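PDB 3VSN: Non-sulfated chondroitin lyase E66 from Autographa californica nucleopolyhedrovirus, which cleaves non-sulfated chondroitin as a lyase of the viral envelope and is essential for oral infection of the insect host. Local coordinates for residues A[483-488]-A[504-509]; A[590-595]-A[607-612]; A[437-442]-A[461-466]; A[49-54]-A[255-260]. All blocks are in the same frame, centred on the assembly; numbering follows the deposited sequence. Where two conformers were deposited one is given.

Contact 1: A[483-488]-A[504-509]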
loop_
_atom_site.group_PDB
_atom_site.type_symbol
_atom_site.label_atom_id
_atom_site.label_comp_id
_atom_site.label_asym_id
_atom_site.label_seq_id
_atom_site.Cartn_x
_atom_site.Cartn_y
_atom_site.Cartn_z
ATOM N N VAL A 483 20.694 6.890 9.809
ATOM C CA VAL A 483 20.124 5.952 10.772
ATOM C C VAL A 483 21.257 5.203 11.467
ATOM O O VAL A 483 22.101 4.598 10.813
ATOM C CB VAL A 483 19.153 4.956 10.093
ATOM C CG1 VAL A 483 18.547 3.998 11.113
ATOM C CG2 VAL A 483 18.053 5.704 9.349
ATOM N N ASN A 484 21.285 5.264 12.792
ATOM C CA ASN A 484 22.297 4.535 13.543
ATOM C C ASN A 484 21.754 3.208 14.058
ATOM O O ASN A 484 20.805 3.169 14.845
ATOM C CB ASN A 484 22.886 5.401 14.664
ATOM C CG ASN A 484 23.736 6.546 14.129
ATOM O OD1 ASN A 484 23.327 7.705 14.168
ATOM N ND2 ASN A 484 24.920 6.221 13.615
ATOM N N THR A 485 22.334 2.123 13.555
ATOM C CA THR A 485 21.993 0.774 13.985
ATOM C C THR A 485 23.272 0.148 14.526
ATOM O O THR A 485 24.322 0.790 14.532
ATOM C CB THR A 485 21.434 -0.084 12.825
ATOM O OG1 THR A 485 22.472 -0.349 11.873
ATOM C CG2 THR A 485 20.271 0.620 12.122
ATOM N N ASN A 486 23.195 -1.099 14.976
ATOM C CA ASN A 486 24.388 -1.796 15.454
ATOM C C ASN A 486 25.213 -2.443 14.332
ATOM O O ASN A 486 26.315 -2.944 14.581
ATOM C CB ASN A 486 24.033 -2.806 16.553
ATOM C CG ASN A 486 23.409 -2.146 17.776
ATOM O OD1 ASN A 486 22.391 -2.610 18.290
ATOM N ND2 ASN A 486 24.009 -1.056 18.237
ATOM N N ASP A 487 24.676 -2.411 13.107
ATOM C CA ASP A 487 25.387 -2.856 11.902
ATOM C C ASP A 487 26.574 -1.924 11.640
ATOM O O ASP A 487 26.414 -0.705 11.678
ATOM C CB ASP A 487 24.459 -2.807 10.668
ATOM C CG ASP A 487 23.106 -3.488 10.894
ATOM O OD1 ASP A 487 23.093 -4.701 11.195
ATOM O OD2 ASP A 487 22.051 -2.814 10.741
ATOM N N LEU A 488 27.755 -2.481 11.370
ATOM C CA LEU A 488 28.886 -1.661 10.911
ATOM C C LEU A 488 28.621 -1.194 9.481
ATOM O O LEU A 488 27.709 -1.707 8.819
ATOM C CB LEU A 488 30.208 -2.435 10.980
ATOM C CG LEU A 488 30.724 -2.928 12.339
ATOM C CD1 LEU A 488 32.047 -3.659 12.154
ATOM C CD2 LEU A 488 30.887 -1.794 13.341
ATOM N N THR A 504 26.657 -9.329 3.880
ATOM C CA THR A 504 26.498 -7.980 4.430
ATOM C C THR A 504 25.091 -7.823 5.005
ATOM O O THR A 504 24.122 -8.274 4.402
ATOM C CB THR A 504 26.792 -6.896 3.374
ATOM O OG1 THR A 504 28.142 -7.042 2.922
ATOM C CG2 THR A 504 26.623 -5.493 3.956
ATOM N N THR A 505 25.002 -7.194 6.176
ATOM C CA THR A 505 23.753 -7.087 6.924
ATOM C C THR A 505 23.325 -5.632 7.106
ATOM O O THR A 505 24.148 -4.762 7.416
ATOM C CB THR A 505 23.894 -7.750 8.314
ATOM O OG1 THR A 505 24.364 -9.095 8.156
ATOM C CG2 THR A 505 22.560 -7.776 9.060
ATOM N N PHE A 506 22.038 -5.370 6.898
ATOM C CA PHE A 506 21.442 -4.116 7.347
ATOM C C PHE A 506 20.001 -4.314 7.801
ATOM O O PHE A 506 19.196 -4.932 7.091
ATOM C CB PHE A 506 21.507 -3.016 6.274
ATOM C CG PHE A 506 20.945 -1.700 6.744
ATOM C CD1 PHE A 506 21.612 -0.959 7.716
ATOM C CD2 PHE A 506 19.734 -1.221 6.250
ATOM C CE1 PHE A 506 21.094 0.240 8.177
ATOM C CE2 PHE A 506 19.211 -0.017 6.709
ATOM C CZ PHE A 506 19.896 0.714 7.672
ATOM N N ASN A 507 19.688 -3.791 8.986
ATOM C CA ASN A 507 18.307 -3.718 9.477
ATOM C C ASN A 507 17.571 -5.065 9.396
ATOM O O ASN A 507 16.437 -5.144 8.908
ATOM C CB ASN A 507 17.547 -2.615 8.712
ATOM C CG ASN A 507 16.292 -2.154 9.426
ATOM O OD1 ASN A 507 16.130 -2.368 10.626
ATOM N ND2 ASN A 507 15.395 -1.507 8.685
ATOM N N GLY A 508 18.239 -6.122 9.854
ATOM C CA GLY A 508 17.658 -7.466 9.909
ATOM C C GLY A 508 17.549 -8.208 8.583
ATOM O O GLY A 508 16.828 -9.202 8.485
ATOM N N VAL A 509 18.262 -7.725 7.566
ATOM C CA VAL A 509 18.283 -8.356 6.249
ATOM C C VAL A 509 19.734 -8.570 5.815
ATOM O O VAL A 509 20.579 -7.693 6.001
ATOM C CB VAL A 509 17.514 -7.515 5.201
ATOM C CG1 VAL A 509 17.581 -8.162 3.827
ATOM C CG2 VAL A 509 16.059 -7.340 5.618
HETATM O O HOH W 1 20.625 -6.092 11.502
#
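Asp-487 lays its carboxylate over the start of a type I' beta turn, Phe-506 to Val-509, the tight hairpin that links strands 504-506 and 509-513 at one border of a seven-stranded antiparallel sheet. Its OD2 receives the amide of Asn-507, the second residue of the turn, with N to OD2 3.1 Å and an almost straight N-H...O angle of 176°. The hydroxyl of Thr-485 donates to the same oxygen from the other face of the carboxylate, OG1 to OD2 of Asp-487 2.7 Å. Both donors stand well out of the carboxylate plane, so OD2 is gripped from above and below and the rotation of the group is fixed.

Thr-485 is held in turn by an ST turn, in which its OG1 accepts from the backbone N of Asp-487. OG1 sits between the backbone N and the carbonyl carbon (chi1 68°), a position from which it reaches that N of Asp-487. The same hydroxyl thus accepts from the Asp-487 backbone and donates to its carboxylate, holding it toward the hairpin.

Beneath this polar cluster lies the ring of Phe-506, which both loop side chains cross at about a right angle. Thr-485 brings OG1 and CG2 equally close to CE1, while OD2 of Asp-487 approaches CD1 obliquely at 3.6 Å. Phe-490 and Leu-477 also pack on this ring, tying the hairpin to helix 490-496 and strand 472-480; Arg-374 N donates to OD1 of Asn-507. The other carboxylate oxygen serves the turn through solvent: a water donates to Asp-487 OD1 at 2.8 Å and accepts from Gly-508 N at 2.9 Å.

Contact 2: A[590-595]-A[607-612]; sequences YPWVMV and NEDTTI
The indole of Trp-592 reaches across to Ile-612 and rests the outer part of its six-membered ring on the isoleucine side chain. CG1 of Ile-612 stands over the face, 4.0 Å from the centroid of that ring and 29° off its normal, a CH-pi contact; CH2 of Trp-592 is the nearest ring atom to this CG1, at 3.6 Å. Ile-612 presents an extended chain: with CG1 anti to the backbone N (chi1 -176°) and the chain extended beyond it, CB, CG1 and CD1 run beneath CH2 and CZ3 in succession. The indole gets there by placing CG anti to its own carbonyl carbon (chi1 -68°) and standing nearly perpendicular at chi2, which swings the benzo end away from its strand.

The same ring meets a polar group at its rim. Thr-611 O lies in the indole plane, 3.7 Å from CH2 of Trp-592, where the polarised C-H edge suits a carbonyl oxygen.

Farther along, Pro-591 follows a cis peptide bond and turns its CB and CG to the amide of Asn-607, with ND2 of Asn-607 3.6 Å from CB of Pro-591. CB of Pro-591 also lies over a face of the Tyr-590 ring, toward its rim. A water at the ring's edge joins the two segments, 2.6 Å from Tyr-590 OH and donating to Asn-607 OD1 at 2.8 Å.

No direct hydrogen bond crosses the contact. It joins two antiparallel beta-sheets of the C-terminal beta region: a tryptophan from the central strand 592-597 of a seven-stranded sheet packs across onto 611-613, an outermost strand of the three-stranded sheet.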
loop_
_atom_site.group_PDB
_atom_site.type_symbol
_atom_site.label_atom_id
_atom_site.label_comp_id
_atom_site.label_asym_id
_atom_site.label_seq_id
_atom_site.Cartn_x
_atom_site.Cartn_y
_atom_site.Cartn_z
ATOM N N TYR A 590 10.322 -17.579 -19.641
ATOM C CA TYR A 590 9.469 -16.594 -20.292
ATOM C C TYR A 590 8.813 -17.139 -21.568
ATOM O O TYR A 590 9.517 -17.633 -22.451
ATOM C CB TYR A 590 10.236 -15.301 -20.591
ATOM C CG TYR A 590 9.270 -14.204 -20.917
ATOM C CD1 TYR A 590 8.844 -13.996 -22.225
ATOM C CD2 TYR A 590 8.711 -13.432 -19.906
ATOM C CE1 TYR A 590 7.914 -13.017 -22.525
ATOM C CE2 TYR A 590 7.783 -12.452 -20.192
ATOM C CZ TYR A 590 7.391 -12.248 -21.502
ATOM O OH TYR A 590 6.469 -11.278 -21.784
ATOM N N PRO A 591 7.473 -17.016 -21.691
ATOM C CA PRO A 591 6.529 -16.250 -20.863
ATOM C C PRO A 591 5.976 -16.953 -19.616
ATOM O O PRO A 591 5.202 -16.347 -18.864
ATOM C CB PRO A 591 5.385 -15.967 -21.842
ATOM C CG PRO A 591 5.365 -17.172 -22.720
ATOM C CD PRO A 591 6.802 -17.605 -22.870
ATOM N N TRP A 592 6.368 -18.206 -19.403
ATOM C CA TRP A 592 5.824 -19.009 -18.310
ATOM C C TRP A 592 6.590 -18.874 -17.026
ATOM O O TRP A 592 7.809 -18.714 -17.028
ATOM C CB TRP A 592 5.733 -20.473 -18.731
ATOM C CG TRP A 592 4.690 -20.672 -19.799
ATOM C CD1 TRP A 592 4.882 -20.760 -21.177
ATOM C CD2 TRP A 592 3.240 -20.767 -19.609
ATOM N NE1 TRP A 592 3.685 -20.912 -21.829
ATOM C CE2 TRP A 592 2.660 -20.928 -20.946
ATOM C CE3 TRP A 592 2.397 -20.752 -18.502
ATOM C CZ2 TRP A 592 1.290 -21.060 -21.141
ATOM C CZ3 TRP A 592 1.019 -20.883 -18.711
ATOM C CH2 TRP A 592 0.480 -21.036 -20.000
ATOM N N VAL A 593 5.862 -18.921 -15.915
ATOM C CA VAL A 593 6.468 -19.020 -14.591
ATOM C C VAL A 593 5.758 -20.142 -13.832
ATOM O O VAL A 593 4.555 -20.358 -14.020
ATOM C CB VAL A 593 6.430 -17.670 -13.819
ATOM C CG1 VAL A 593 5.010 -17.294 -13.404
ATOM C CG2 VAL A 593 7.348 -17.708 -12.601
ATOM N N MET A 594 6.506 -20.857 -12.996
ATOM C CA MET A 594 5.977 -22.006 -12.266
ATOM C C MET A 594 6.599 -22.093 -10.882
ATOM O O MET A 594 7.789 -21.814 -10.715
ATOM C CB MET A 594 6.270 -23.306 -13.030
ATOM C CG MET A 594 5.709 -24.563 -12.372
ATOM S SD MET A 594 6.631 -26.068 -12.771
ATOM C CE MET A 594 7.975 -25.924 -11.602
ATOM N N VAL A 595 5.790 -22.480 -9.898
ATOM C CA VAL A 595 6.280 -22.782 -8.556
ATOM C C VAL A 595 5.717 -24.127 -8.119
ATOM O O VAL A 595 4.531 -24.397 -8.311
ATOM C CB VAL A 595 5.894 -21.689 -7.532
ATOM C CG1 VAL A 595 6.350 -22.073 -6.127
ATOM C CG2 VAL A 595 6.507 -20.353 -7.925
ATOM N N ASN A 607 1.687 -13.643 -20.954
ATOM C CA ASN A 607 0.730 -13.274 -21.998
ATOM C C ASN A 607 -0.724 -13.427 -21.544
ATOM O O ASN A 607 -1.648 -13.102 -22.288
ATOM C CB ASN A 607 0.991 -14.085 -23.273
ATOM C CG ASN A 607 2.338 -13.771 -23.890
ATOM O OD1 ASN A 607 2.740 -12.609 -23.961
ATOM N ND2 ASN A 607 3.051 -14.802 -24.319
ATOM N N GLU A 608 -0.902 -13.926 -20.318
ATOM C CA GLU A 608 -2.219 -14.114 -19.689
ATOM C C GLU A 608 -3.090 -15.147 -20.414
ATOM O O GLU A 608 -4.324 -15.070 -20.401
ATOM C CB GLU A 608 -2.939 -12.766 -19.499
ATOM C CG GLU A 608 -2.133 -11.772 -18.662
ATOM C CD GLU A 608 -2.712 -10.366 -18.649
ATOM O OE1 GLU A 608 -3.343 -9.954 -19.644
ATOM O OE2 GLU A 608 -2.518 -9.656 -17.640
ATOM N N ASP A 609 -2.430 -16.126 -21.032
ATOM C CA ASP A 609 -3.112 -17.244 -21.678
ATOM C C ASP A 609 -4.032 -17.953 -20.688
ATOM O O ASP A 609 -3.650 -18.202 -19.541
ATOM C CB ASP A 609 -2.094 -18.245 -22.230
ATOM C CG ASP A 609 -1.303 -17.700 -23.413
ATOM O OD1 ASP A 609 -1.446 -16.507 -23.757
ATOM O OD2 ASP A 609 -0.530 -18.473 -24.009
ATOM N N THR A 610 -5.244 -18.268 -21.131
ATOM C CA THR A 610 -6.196 -19.000 -20.293
ATOM C C THR A 610 -6.145 -20.500 -20.590
ATOM O O THR A 610 -6.872 -21.289 -19.985
ATOM C CB THR A 610 -7.631 -18.466 -20.455
ATOM O OG1 THR A 610 -8.010 -18.540 -21.834
ATOM C CG2 THR A 610 -7.715 -17.012 -19.984
ATOM N N THR A 611 -5.278 -20.880 -21.529
ATOM C CA THR A 611 -4.972 -22.285 -21.789
ATOM C C THR A 611 -3.470 -22.532 -21.635
ATOM O O THR A 611 -2.664 -21.629 -21.878
ATOM C CB THR A 611 -5.435 -22.737 -23.191
ATOM O OG1 THR A 611 -4.789 -21.941 -24.191
ATOM C CG2 THR A 611 -6.954 -22.615 -23.337
ATOM N N ILE A 612 -3.111 -23.740 -21.203
ATOM C CA ILE A 612 -1.712 -24.165 -21.063
ATOM C C ILE A 612 -1.522 -25.511 -21.772
ATOM O O ILE A 612 -2.263 -26.458 -21.503
ATOM C CB ILE A 612 -1.276 -24.256 -19.574
ATOM C CG1 ILE A 612 0.218 -24.598 -19.451
ATOM C CG2 ILE A 612 -2.130 -25.258 -18.794
ATOM C CD1 ILE A 612 0.762 -24.481 -18.038
HETATM O O HOH W 2 5.319 -11.424 -24.160
#

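Contact 3: A[437-442]-A[461-466]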
loop_
_atom_site.group_PDB
_atom_site.type_symbol
_atom_site.label_atom_id
_atom_site.label_comp_id
_atom_site.label_asym_id
_atom_site.label_seq_id
_atom_site.Cartn_x
_atom_site.Cartn_y
_atom_site.Cartn_z
ATOM N N MET A 437 12.399 6.285 -18.999
ATOM C CA MET A 437 13.624 6.000 -18.251
ATOM C C MET A 437 14.734 5.550 -19.195
ATOM O O MET A 437 15.406 4.542 -18.949
ATOM C CB MET A 437 13.376 4.974 -17.135
ATOM C CG MET A 437 12.527 5.521 -15.993
ATOM S SD MET A 437 12.531 4.531 -14.480
ATOM C CE MET A 437 11.621 3.085 -15.012
ATOM N N ASN A 438 14.916 6.311 -20.278
ATOM C CA ASN A 438 15.989 6.067 -21.242
ATOM C C ASN A 438 15.851 4.710 -21.956
ATOM O O ASN A 438 16.850 4.047 -22.260
ATOM C CB ASN A 438 17.347 6.199 -20.531
ATOM C CG ASN A 438 18.520 6.181 -21.483
ATOM O OD1 ASN A 438 18.445 6.710 -22.588
ATOM N ND2 ASN A 438 19.621 5.567 -21.052
ATOM N N ASN A 439 14.606 4.310 -22.221
ATOM C CA ASN A 439 14.292 3.002 -22.824
ATOM C C ASN A 439 14.809 1.803 -22.023
ATOM O O ASN A 439 15.105 0.748 -22.596
ATOM C CB ASN A 439 14.755 2.921 -24.292
ATOM C CG ASN A 439 13.736 3.490 -25.269
ATOM O OD1 ASN A 439 14.089 3.898 -26.377
ATOM N ND2 ASN A 439 12.469 3.504 -24.875
ATOM N N LEU A 440 14.922 1.971 -20.705
ATOM C CA LEU A 440 15.262 0.861 -19.814
ATOM C C LEU A 440 14.320 -0.307 -20.045
ATOM O O LEU A 440 13.096 -0.140 -20.067
ATOM C CB LEU A 440 15.205 1.285 -18.340
ATOM C CG LEU A 440 15.404 0.181 -17.288
ATOM C CD1 LEU A 440 16.853 -0.291 -17.228
ATOM C CD2 LEU A 440 14.932 0.665 -15.928
ATOM N N GLN A 441 14.903 -1.484 -20.230
ATOM C CA GLN A 441 14.143 -2.720 -20.334
ATOM C C GLN A 441 14.817 -3.796 -19.497
ATOM O O GLN A 441 16.020 -3.714 -19.223
ATOM C CB GLN A 441 14.028 -3.172 -21.793
ATOM C CG GLN A 441 15.354 -3.542 -22.445
ATOM C CD GLN A 441 15.171 -4.129 -23.828
ATOM O OE1 GLN A 441 14.716 -5.262 -23.976
ATOM N NE2 GLN A 441 15.527 -3.361 -24.847
ATOM N N PHE A 442 14.037 -4.790 -19.078
ATOM C CA PHE A 442 14.589 -5.955 -18.393
ATOM C C PHE A 442 13.622 -7.129 -18.371
ATOM O O PHE A 442 12.416 -6.967 -18.578
ATOM C CB PHE A 442 15.054 -5.614 -16.960
ATOM C CG PHE A 442 13.993 -4.984 -16.086
ATOM C CD1 PHE A 442 12.913 -5.728 -15.615
ATOM C CD2 PHE A 442 14.099 -3.648 -15.698
ATOM C CE1 PHE A 442 11.946 -5.148 -14.801
ATOM C CE2 PHE A 442 13.140 -3.065 -14.875
ATOM C CZ PHE A 442 12.063 -3.815 -14.426
ATOM N N GLY A 461 18.632 -3.648 -20.599
ATOM C CA GLY A 461 19.054 -2.787 -21.694
ATOM C C GLY A 461 18.621 -1.348 -21.522
ATOM O O GLY A 461 17.663 -1.067 -20.804
ATOM N N VAL A 462 19.351 -0.441 -22.165
ATOM C CA VAL A 462 18.930 0.957 -22.305
ATOM C C VAL A 462 19.196 1.382 -23.743
ATOM O O VAL A 462 19.842 0.648 -24.495
ATOM C CB VAL A 462 19.661 1.926 -21.338
ATOM C CG1 VAL A 462 19.279 1.660 -19.883
ATOM C CG2 VAL A 462 21.173 1.879 -21.534
ATOM N N GLU A 463 18.701 2.559 -24.121
ATOM C CA GLU A 463 18.998 3.133 -25.436
ATOM C C GLU A 463 20.505 3.039 -25.705
ATOM O O GLU A 463 21.303 3.451 -24.866
ATOM C CB GLU A 463 18.530 4.594 -25.498
ATOM C CG GLU A 463 18.662 5.264 -26.862
ATOM C CD GLU A 463 17.700 4.706 -27.899
ATOM O OE1 GLU A 463 16.579 4.287 -27.533
ATOM O OE2 GLU A 463 18.062 4.688 -29.089
ATOM N N PRO A 464 20.901 2.466 -26.858
ATOM C CA PRO A 464 22.332 2.403 -27.168
ATOM C C PRO A 464 22.999 3.780 -27.136
ATOM O O PRO A 464 22.382 4.772 -27.534
ATOM C CB PRO A 464 22.352 1.831 -28.588
ATOM C CG PRO A 464 21.121 0.986 -28.654
ATOM C CD PRO A 464 20.091 1.737 -27.855
ATOM N N ASN A 465 24.235 3.824 -26.633
ATOM C CA ASN A 465 25.084 5.031 -26.648
ATOM C C ASN A 465 24.579 6.205 -25.809
ATOM O O ASN A 465 24.931 7.359 -26.069
ATOM C CB ASN A 465 25.372 5.471 -28.093
ATOM C CG ASN A 465 25.984 4.361 -28.920
ATOM O OD1 ASN A 465 26.939 3.710 -28.489
ATOM N ND2 ASN A 465 25.424 4.120 -30.101
ATOM N N SER A 466 23.793 5.899 -24.778
ATOM C CA SER A 466 23.076 6.914 -24.007
ATOM C C SER A 466 23.652 7.196 -22.617
ATOM O O SER A 466 23.207 8.128 -21.943
ATOM C CB SER A 466 21.615 6.493 -23.850
ATOM O OG SER A 466 21.530 5.289 -23.103
#
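An antiparallel beta bridge at the ends of strands 440-449 and 452-461, neighbours in a seven-stranded sheet, opens here into two tight turns. Gln-441 and Gly-461 form a hydrogen-bonded pair: N of Gln-441 gives to O of Gly-461 at 2.8 Å, and N of Gly-461 returns a bond to O of Gln-441 at 3.0 Å. The glycine oxygen is also approached by CA of Leu-440 at 3.2 Å, a CA-H...O contact. CG of Gln-441 packs against the backbone of Gly-461, where no side chain competes with it.

Beyond the bridge the chains remain joined through the type I' turn from Met-437 to Leu-440 and the type II turn from Glu-463 to Ser-466. The backbone N-H of Glu-463 points into O of Asn-438, with N to O 3.0 Å and a nearly straight N-H...O angle of 177°. Between these bonds, CB of Val-462 sits against O and ND2 of Asn-438, and its CG1 meets CD1 of Leu-440 in a looser apolar contact. Val-462 also packs on Met-545 and Tyr-546 of helix 542-546, which borders the turn.

Asn-438 links the turns a second time through its side chain. With CG anti to the backbone N (chi1 -171°), its amide extends toward Ser-466 while CB of Glu-463 lies beside OD1. Gln-392 OE1 takes a second bond from ND2, so the Met-437 to Leu-440 turn is also tied to Gln-392. The serine hydroxyl relays the interaction: OG of Ser-466 accepts from Asn-438 ND2 at 2.8 Å, close to the amide plane, and donates to Glu-463 O at 2.6 Å.

Contact 4: A[49-54]-A[255-260]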
loop_
_atom_site.group_PDB
_atom_site.type_symbol
_atom_site.label_atom_id
_atom_site.label_comp_id
_atom_site.label_asym_id
_atom_site.label_seq_id
_atom_site.Cartn_x
_atom_site.Cartn_y
_atom_site.Cartn_z
ATOM N N LYS A 49 -8.298 5.736 11.616
ATOM C CA LYS A 49 -8.551 7.055 11.034
ATOM C C LYS A 49 -7.256 7.740 10.605
ATOM O O LYS A 49 -6.370 7.978 11.427
ATOM C CB LYS A 49 -9.321 7.935 12.031
ATOM C CG LYS A 49 -9.784 9.267 11.461
ATOM C CD LYS A 49 -10.540 10.084 12.501
ATOM C CE LYS A 49 -11.256 11.260 11.851
ATOM N NZ LYS A 49 -11.942 12.107 12.870
ATOM N N ALA A 50 -7.168 8.065 9.316
ATOM C CA ALA A 50 -5.953 8.640 8.731
ATOM C C ALA A 50 -5.609 10.026 9.286
ATOM O O ALA A 50 -4.465 10.278 9.663
ATOM C CB ALA A 50 -6.061 8.680 7.210
ATOM N N GLU A 51 -6.603 10.911 9.338
ATOM C CA GLU A 51 -6.397 12.288 9.797
ATOM C C GLU A 51 -6.810 12.421 11.259
ATOM O O GLU A 51 -7.997 12.324 11.591
ATOM C CB GLU A 51 -7.176 13.268 8.907
ATOM C CG GLU A 51 -6.729 13.241 7.449
ATOM C CD GLU A 51 -7.723 13.865 6.480
ATOM O OE1 GLU A 51 -8.845 14.249 6.885
ATOM O OE2 GLU A 51 -7.376 13.963 5.287
ATOM N N LYS A 52 -5.825 12.626 12.131
ATOM C CA LYS A 52 -6.067 12.681 13.574
ATOM C C LYS A 52 -4.883 13.243 14.351
ATOM O O LYS A 52 -3.774 13.343 13.824
ATOM C CB LYS A 52 -6.430 11.290 14.121
ATOM C CG LYS A 52 -5.376 10.208 13.907
ATOM C CD LYS A 52 -5.711 8.969 14.723
ATOM C CE LYS A 52 -4.617 7.914 14.637
ATOM N NZ LYS A 52 -4.663 7.163 13.355
ATOM N N VAL A 53 -5.145 13.613 15.603
ATOM C CA VAL A 53 -4.109 13.967 16.570
ATOM C C VAL A 53 -4.222 12.988 17.740
ATOM O O VAL A 53 -5.204 13.008 18.494
ATOM C CB VAL A 53 -4.236 15.434 17.056
ATOM C CG1 VAL A 53 -3.305 15.708 18.227
ATOM C CG2 VAL A 53 -3.947 16.405 15.919
ATOM N N VAL A 54 -3.219 12.124 17.873
ATOM C CA VAL A 54 -3.251 11.041 18.858
ATOM C C VAL A 54 -2.766 11.514 20.219
ATOM O O VAL A 54 -1.770 12.234 20.310
ATOM C CB VAL A 54 -2.382 9.840 18.420
ATOM C CG1 VAL A 54 -2.581 8.651 19.357
ATOM C CG2 VAL A 54 -2.699 9.438 16.990
ATOM N N LEU A 255 -8.687 4.648 -0.424
ATOM C CA LEU A 255 -9.147 3.673 0.560
ATOM C C LEU A 255 -8.636 3.985 1.960
ATOM O O LEU A 255 -9.399 3.917 2.922
ATOM C CB LEU A 255 -8.744 2.246 0.166
ATOM C CG LEU A 255 -9.447 1.574 -1.015
ATOM C CD1 LEU A 255 -9.005 0.119 -1.108
ATOM C CD2 LEU A 255 -10.962 1.659 -0.896
ATOM N N ILE A 256 -7.350 4.323 2.068
ATOM C CA ILE A 256 -6.724 4.608 3.365
ATOM C C ILE A 256 -7.408 5.770 4.095
ATOM O O ILE A 256 -7.661 5.685 5.302
ATOM C CB ILE A 256 -5.201 4.857 3.232
ATOM C CG1 ILE A 256 -4.472 3.551 2.881
ATOM C CG2 ILE A 256 -4.623 5.444 4.518
ATOM C CD1 ILE A 256 -3.042 3.740 2.407
ATOM N N ASN A 257 -7.722 6.834 3.356
ATOM C CA ASN A 257 -8.287 8.054 3.943
ATOM C C ASN A 257 -9.690 7.911 4.521
ATOM O O ASN A 257 -10.032 8.587 5.492
ATOM C CB ASN A 257 -8.285 9.193 2.918
ATOM C CG ASN A 257 -7.036 10.034 2.991
ATOM O OD1 ASN A 257 -6.794 10.731 3.979
ATOM N ND2 ASN A 257 -6.225 9.977 1.939
ATOM N N SER A 258 -10.492 7.034 3.926
ATOM C CA SER A 258 -11.880 6.907 4.355
ATOM C C SER A 258 -12.224 5.534 4.931
ATOM O O SER A 258 -13.366 5.295 5.332
ATOM C CB SER A 258 -12.835 7.301 3.222
ATOM O OG SER A 258 -12.780 8.702 2.987
ATOM N N TYR A 259 -11.226 4.653 5.022
ATOM C CA TYR A 259 -11.452 3.295 5.533
ATOM C C TYR A 259 -12.196 3.232 6.871
ATOM O O TYR A 259 -13.071 2.380 7.046
ATOM C CB TYR A 259 -10.150 2.491 5.628
ATOM C CG TYR A 259 -10.378 1.008 5.842
ATOM C CD1 TYR A 259 -10.525 0.480 7.128
ATOM C CD2 TYR A 259 -10.450 0.132 4.760
ATOM C CE1 TYR A 259 -10.742 -0.875 7.327
ATOM C CE2 TYR A 259 -10.663 -1.226 4.949
ATOM C CZ TYR A 259 -10.807 -1.722 6.232
ATOM O OH TYR A 259 -11.019 -3.066 6.425
ATOM N N PHE A 260 -11.851 4.114 7.808
ATOM C CA PHE A 260 -12.448 4.069 9.145
ATOM C C PHE A 260 -13.973 4.253 9.125
ATOM O O PHE A 260 -14.663 3.787 10.030
ATOM C CB PHE A 260 -11.780 5.073 10.097
ATOM C CG PHE A 260 -12.328 6.468 9.998
ATOM C CD1 PHE A 260 -11.914 7.319 8.981
ATOM C CD2 PHE A 260 -13.258 6.934 10.925
ATOM C CE1 PHE A 260 -12.422 8.609 8.885
ATOM C CE2 PHE A 260 -13.771 8.221 10.833
ATOM C CZ PHE A 260 -13.351 9.058 9.810
HETATM O O HOH W 3 -9.146 10.316 7.996
#
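The backbone of 49-54, an irregular run that leaves helix 29-48, passes close to the C-terminal part of helix 253-258 and the residues up to Phe-260. The alpha carbons of Lys-49 and Phe-260 are 5.3 Å apart and those of Ala-50 and Asn-257 are 5.4 Å apart. No direct hydrogen bond joins the segments; instead a water accepts from Glu-51 N at 2.9 Å and donates to Asn-257 O at 3.2 Å, bridging the two main chains.

Lys-49 and Phe-260 make the broadest side-chain contact. Their side chains run side by side in the same direction, and the lysine methylenes travel across one ring face from the ring's CG, beside Lys-49 CB, to its CZ, beside CE. CG of Lys-49 lies 3.7 Å from the ring centroid and only 11° off the normal, a CH-pi contact centred on the ring; CE continues to CZ of Phe-260 at 3.7 Å. This course depends on a fully extended chain with CG anti to the backbone N (chi1 -173°), which carries NZ past the ring to a salt bridge with Glu-146.

Ala-50 turns CB toward the helix end, touching Ile-256 O and OD1 of Asn-257 at 3.9 Å each. The amide of Asn-257 is steadied from its other end, ND2 donating to Gly-253 O one turn back, close to the catalytic proton donor Tyr-254. Glu-51 instead directs OE1 to Arg-194 and Tyr-138. The contact lies amid the helices of the alpha/alpha-toroid: helix 29-48 flanks Phe-260 through Ser-45 and Gln-48, helix 189-205 through Arg-194, and helix 75-93 packs on Lys-49 and Glu-51.

Contact 4 belongs to the helical toroid and lies near catalytic residues, whereas contacts 1, 2 and 3 belong to the beta-rich region, away from the active site. Contacts 1 and 3 reach the same seven-stranded sheet with centres about 33 Å apart; contact 1 is at the surface and contact 3 partly buried. Contacts 2 and 3 come closer, with nearest atoms about 7 Å apart, yet do not touch. Their chemistry differs accordingly: contact 3 is mainly direct hydrogen bonding, contact 1 centres on one carboxylate, and surface contact 2 and partly buried contact 4 rely on CH-pi packing without direct hydrogen bonds. Water bridges contacts 1, 2 and 4.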